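PDB 3O66: glycine betaine/carnitine/choline ABC transporter from Staphylococcus aureus subsp. aureus Mu50, which probably binds glycine betaine, carnitine or choline as the substrate-binding component of an ABC uptake system. Local coordinates for residues 249-252 with 253-256. Sequence-based numbering, arbitrary orientation.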
ATOM      1  N   SER A 249      -0.892   0.846  10.779  1.00 23.48           N
ATOM      2  CA  SER A 249      -0.309  -0.491  10.575  1.00 22.92           C
ATOM      3  C   SER A 249      -0.958  -1.139   9.362  1.00 21.84           C
ATOM      4  O   SER A 249      -1.964  -0.650   8.882  1.00 20.47           O
ATOM      5  CB  SER A 249      -0.522  -1.374  11.789  1.00 23.54           C
ATOM      6  OG  SER A 249      -1.896  -1.617  12.035  1.00 20.35           O
ATOM      7  N   THR A 250      -0.403  -2.239   8.876  1.00 20.98           N
ATOM      8  CA  THR A 250      -1.088  -2.990   7.813  1.00 21.69           C
ATOM      9  C   THR A 250      -2.512  -3.445   8.195  1.00 21.13           C
ATOM     10  O   THR A 250      -3.453  -3.282   7.396  1.00 20.92           O
ATOM     11  CB  THR A 250      -0.206  -4.135   7.319  1.00 22.13           C
ATOM     12  OG1 THR A 250       1.018  -3.544   6.857  1.00 23.38           O
ATOM     13  CG2 THR A 250      -0.857  -4.902   6.150  1.00 23.85           C
ATOM     14  N   SER A 251      -2.660  -3.954   9.413  1.00 20.30           N
ATOM     15  CA  SER A 251      -3.973  -4.368   9.965  1.00 20.93           C
ATOM     16  C   SER A 251      -4.964  -3.190   9.982  1.00 20.32           C
ATOM     17  O   SER A 251      -6.139  -3.332   9.687  1.00 20.77           O
ATOM     18  CB  SER A 251      -3.794  -4.863  11.414  1.00 21.54           C
ATOM     19  OG  SER A 251      -2.998  -6.042  11.463  1.00 26.09           O
ATOM     20  N   GLU A 252      -4.470  -2.006  10.317  0.50 19.88           N
ATOM     21  CA  GLU A 252      -5.324  -0.817  10.363  0.50 19.28           C
ATOM     22  C   GLU A 252      -5.744  -0.371   8.962  0.50 19.53           C
ATOM     23  O   GLU A 252      -6.889   0.022   8.758  0.50 19.20           O
ATOM     24  CB  GLU A 252      -4.622   0.328  11.100  0.50 18.92           C
ATOM     25  CG  GLU A 252      -5.513   1.513  11.391  0.50 17.69           C
ATOM     26  CD  GLU A 252      -6.658   1.175  12.337  0.50 21.43           C
ATOM     27  OE1 GLU A 252      -6.599   0.135  13.041  0.50 19.93           O
ATOM     28  OE2 GLU A 252      -7.608   1.989  12.395  0.50 23.48           O
HETATM   29  N   MSE A 253      -4.830  -0.445   7.997  1.00 19.89           N
HETATM   30  CA  MSE A 253      -5.164  -0.097   6.599  1.00 20.25           C
HETATM   31  C   MSE A 253      -6.206  -1.063   6.061  1.00 20.48           C
HETATM   32  O   MSE A 253      -7.075  -0.640   5.302  1.00 21.16           O
HETATM   33  CB  MSE A 253      -3.922  -0.142   5.695  1.00 19.55           C
HETATM   34  CG  MSE A 253      -4.111   0.533   4.292  1.00 20.37           C
HETATM   35 SE   MSE A 253      -4.503   2.467   4.459  0.75 22.96          SE
HETATM   36  CE  MSE A 253      -6.414   2.456   4.028  1.00 19.87           C
ATOM     37  N   GLN A 254      -6.090  -2.350   6.410  1.00 19.52           N
ATOM     38  CA  GLN A 254      -7.107  -3.331   6.033  1.00 20.17           C
ATOM     39  C   GLN A 254      -8.467  -2.905   6.576  1.00 20.36           C
ATOM     40  O   GLN A 254      -9.456  -2.866   5.821  1.00 21.92           O
ATOM     41  CB  GLN A 254      -6.761  -4.731   6.537  1.00 19.84           C
ATOM     42  CG  GLN A 254      -5.538  -5.386   5.840  1.00 19.48           C
ATOM     43  CD  GLN A 254      -4.932  -6.461   6.708  1.00 20.41           C
ATOM     44  OE1 GLN A 254      -5.454  -6.754   7.792  1.00 19.66           O
ATOM     45  NE2 GLN A 254      -3.839  -7.070   6.245  1.00 19.20           N
ATOM     46  N   ARG A 255      -8.503  -2.532   7.865  1.00 19.92           N
ATOM     47  CA  ARG A 255      -9.739  -2.072   8.493  1.00 20.61           C
ATOM     48  C   ARG A 255     -10.307  -0.816   7.851  1.00 20.57           C
ATOM     49  O   ARG A 255     -11.527  -0.705   7.668  1.00 21.11           O
ATOM     50  CB  ARG A 255      -9.591  -1.839  10.024  1.00 21.62           C
ATOM     51  CG  ARG A 255      -9.610  -3.138  10.858  1.00 23.87           C
ATOM     52  CD  ARG A 255      -9.537  -2.838  12.385  1.00 25.01           C
ATOM     53  NE  ARG A 255      -8.200  -2.376  12.764  1.00 26.28           N
ATOM     54  CZ  ARG A 255      -7.168  -3.178  13.035  1.00 25.34           C
ATOM     55  NH1 ARG A 255      -6.002  -2.648  13.358  1.00 24.64           N
ATOM     56  NH2 ARG A 255      -7.292  -4.505  12.965  1.00 25.71           N
ATOM     57  N   LEU A 256      -9.444   0.144   7.542  1.00 20.23           N
ATOM     58  CA  LEU A 256      -9.894   1.386   6.924  1.00 20.71           C
ATOM     59  C   LEU A 256     -10.426   1.094   5.536  1.00 20.40           C
ATOM     60  O   LEU A 256     -11.482   1.594   5.152  1.00 21.50           O
ATOM     61  CB  LEU A 256      -8.737   2.410   6.856  1.00 19.74           C
ATOM     62  CG  LEU A 256      -8.308   2.945   8.224  1.00 23.82           C
ATOM     63  CD1 LEU A 256      -7.011   3.752   8.054  1.00 23.80           C
ATOM     64  CD2 LEU A 256      -9.433   3.769   8.917  1.00 26.35           C
TER
HETATM   65  O   HOH W   1      -3.898  -7.953   9.917  1.00 31.01           O
HETATM   66  O   HOH W   2      -7.354  -6.485   9.590  1.00 45.17           O
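Glu252 and Arg255 form a local i to i+3 salt bridge on the first turns of helix 250-261, which sits between the two lobes of this periplasmic-binding-protein fold. The bridge belongs to one of two conformers of Glu252 and is doubtful for the other. In this conformer Arg255 NH1 and NE reach the same oxygen, Glu252 OE1, at 2.9 and 3.0 Å respectively. That oxygen lies at the edge of the guanidinium, in its plane, yet the carboxylate is turned 55° from it: NH1 arrives nearly along the C-O axis of Glu252, while NE comes from above the carboxylate plane. A bend at chi3 (-72°) folds Arg255 back toward the helix start, laying one guanidinium face over Ser251 O, 3.5 Å from the plane. Ser249 is the N-cap; its OG accepts from Glu252 N at 3.1 Å. Four i to i+4 backbone bonds follow, beginning with Met253 N to Ser249 O at 3.0 Å. On another side of the helix, Gln254 lays its extended chain over Thr250 O and gives its NE2 to Ser197 O, while one water links its OE1 (2.9 Å) to Ser251 OG (2.6 Å). Met253, a selenomethionine, packs on Ile23 and Ile24 of helix 19-35, and Leu256 meets Val270 and Phe274 of helix 267-277. The serine cap satisfies a first-turn amide; Glu252's negative charge would probably suit the helix dipole and, in the bridged conformer, partly neutralise Arg255.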